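Local coordinates for protein 16 kDa salivary peptide (Culex quinquefasciatus, PDB 7KCG) that is of unknown function but adopts a ricin-type beta-trefoil fold and may bind sugars in mosquito saliva, at residues R21-S26 against D123-Y128. Sequence-based numbering, arbitrary orientation.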
# COMPACT_ATOMS: atom_id res chain seq x y z
N ARG A 21 12.47 3.60 -0.57
CA ARG A 21 12.16 3.68 0.85
C ARG A 21 10.92 2.85 1.17
O ARG A 21 10.19 2.40 0.27
CB ARG A 21 11.98 5.14 1.28
CG ARG A 21 13.22 6.00 1.11
CD ARG A 21 13.03 7.35 1.75
NE ARG A 21 12.11 8.21 1.01
CZ ARG A 21 11.35 9.14 1.57
NH1 ARG A 21 11.37 9.32 2.88
NH2 ARG A 21 10.55 9.89 0.81
N TYR A 22 10.68 2.66 2.46
CA TYR A 22 9.64 1.77 2.95
C TYR A 22 8.33 2.51 3.18
O TYR A 22 8.32 3.62 3.72
CB TYR A 22 10.08 1.11 4.25
CG TYR A 22 11.22 0.15 4.05
CD1 TYR A 22 12.54 0.59 4.07
CD2 TYR A 22 10.98 -1.20 3.81
CE1 TYR A 22 13.59 -0.29 3.88
CE2 TYR A 22 12.02 -2.07 3.62
CZ TYR A 22 13.32 -1.62 3.64
OH TYR A 22 14.35 -2.51 3.44
N LEU A 23 7.23 1.90 2.75
CA LEU A 23 5.91 2.44 3.07
C LEU A 23 5.73 2.46 4.58
O LEU A 23 6.12 1.53 5.28
CB LEU A 23 4.81 1.60 2.42
CG LEU A 23 3.41 2.21 2.36
CD1 LEU A 23 3.40 3.44 1.48
CD2 LEU A 23 2.41 1.19 1.87
N ALA A 24 5.13 3.54 5.09
CA ALA A 24 5.02 3.70 6.53
C ALA A 24 3.82 4.57 6.85
O ALA A 24 3.29 5.28 5.99
CB ALA A 24 6.30 4.31 7.11
N HIS A 25 3.38 4.49 8.11
CA HIS A 25 2.42 5.46 8.62
C HIS A 25 3.05 6.84 8.65
O HIS A 25 4.27 6.99 8.63
CB HIS A 25 1.95 5.07 10.02
CG HIS A 25 2.97 5.33 11.09
ND1 HIS A 25 3.17 6.58 11.64
CD2 HIS A 25 3.85 4.50 11.70
CE1 HIS A 25 4.13 6.51 12.54
NE2 HIS A 25 4.55 5.26 12.60
N SER A 26 2.20 7.86 8.73
CA SER A 26 2.66 9.23 8.87
C SER A 26 2.34 9.76 10.27
O SER A 26 1.45 9.25 10.96
CB SER A 26 2.02 10.15 7.82
OG SER A 26 2.49 11.48 7.95
N ASP A 123 7.38 12.49 -0.11
CA ASP A 123 6.82 11.66 0.93
C ASP A 123 5.32 11.42 0.73
O ASP A 123 4.67 10.86 1.62
CB ASP A 123 7.10 12.27 2.31
CG ASP A 123 8.49 11.92 2.82
OD1 ASP A 123 9.46 12.08 2.05
OD2 ASP A 123 8.61 11.49 3.99
N TRP A 124 4.79 11.82 -0.42
CA TRP A 124 3.38 11.66 -0.73
C TRP A 124 3.18 10.37 -1.52
O TRP A 124 3.97 10.06 -2.43
CB TRP A 124 2.85 12.86 -1.52
CG TRP A 124 2.95 14.17 -0.76
CD1 TRP A 124 2.98 14.32 0.59
CD2 TRP A 124 3.07 15.50 -1.32
NE1 TRP A 124 3.10 15.66 0.91
CE2 TRP A 124 3.15 16.40 -0.24
CE3 TRP A 124 3.11 16.00 -2.63
CZ2 TRP A 124 3.26 17.79 -0.42
CZ3 TRP A 124 3.23 17.38 -2.81
CH2 TRP A 124 3.30 18.26 -1.71
N VAL A 125 2.13 9.63 -1.16
CA VAL A 125 1.73 8.39 -1.81
C VAL A 125 0.37 8.64 -2.45
O VAL A 125 -0.44 9.42 -1.95
CB VAL A 125 1.65 7.23 -0.80
CG1 VAL A 125 1.29 5.89 -1.48
CG2 VAL A 125 2.94 7.12 -0.01
N ALA A 126 0.13 7.97 -3.58
CA ALA A 126 -1.13 8.10 -4.29
C ALA A 126 -1.43 6.78 -4.99
O ALA A 126 -0.80 5.75 -4.74
CB ALA A 126 -1.07 9.27 -5.27
N ALA A 127 -2.42 6.83 -5.89
CA ALA A 127 -2.75 5.68 -6.71
C ALA A 127 -3.28 6.20 -8.04
O ALA A 127 -4.10 7.11 -8.07
CB ALA A 127 -3.78 4.77 -6.02
N TYR A 128 -2.77 5.63 -9.13
CA TYR A 128 -3.19 6.04 -10.49
C TYR A 128 -3.39 4.79 -11.34
O TYR A 128 -2.92 3.73 -10.93
CB TYR A 128 -2.15 7.00 -11.07
CG TYR A 128 -2.01 8.34 -10.40
CD1 TYR A 128 -2.87 9.39 -10.70
CD2 TYR A 128 -1.00 8.57 -9.50
CE1 TYR A 128 -2.72 10.62 -10.10
CE2 TYR A 128 -0.84 9.80 -8.88
CZ TYR A 128 -1.71 10.83 -9.18
OH TYR A 128 -1.54 12.04 -8.57
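R21 and D123 form the polar half of this contact, a salt bridge that is also a hydrogen bond: R21 NH2 lies 2.7 Å from D123 OD1, with an N-H...O angle of 162°. The acceptor sits at the guanidinium edge, close to its plane, yet the bond reaches OD1 from above the carboxylate, 59° out of that plane. The two flat groups are turned 48° against each other, and a single N-H...O bond joins them: R21 NH1 comes no nearer than 3.5 Å, to the same D123 OD1, and makes no second bond across the contact. R21 NE makes a further salt bridge, to E19, so the guanidinium serves two acids; the side chain also touches F39.

The apolar half is a buried methyl contact, L23 CD1 against V125 CG2 at 4.0 Å, the two side chains crossing at about a right angle. With its CG anti to the backbone N, L23 brings its branched end nearer V125 than its CB direction alone would. L116 touches both residues, while I14 packs on L23 and V37 and F39 on V125, placing the pair among side chains of several strands of the trefoil.

No backbone hydrogen bond links the segments, and the closest CA atoms, those of L23 and V125, are 8.8 Å apart. The 22-29 strand and the 125-128 strand, which pairs with 115-118, therefore meet through side chains: a buried aliphatic contact flanked by a partly exposed ionic bond, in which two carboxylates near one guanidinium probably favour its charged form and help fix its orientation.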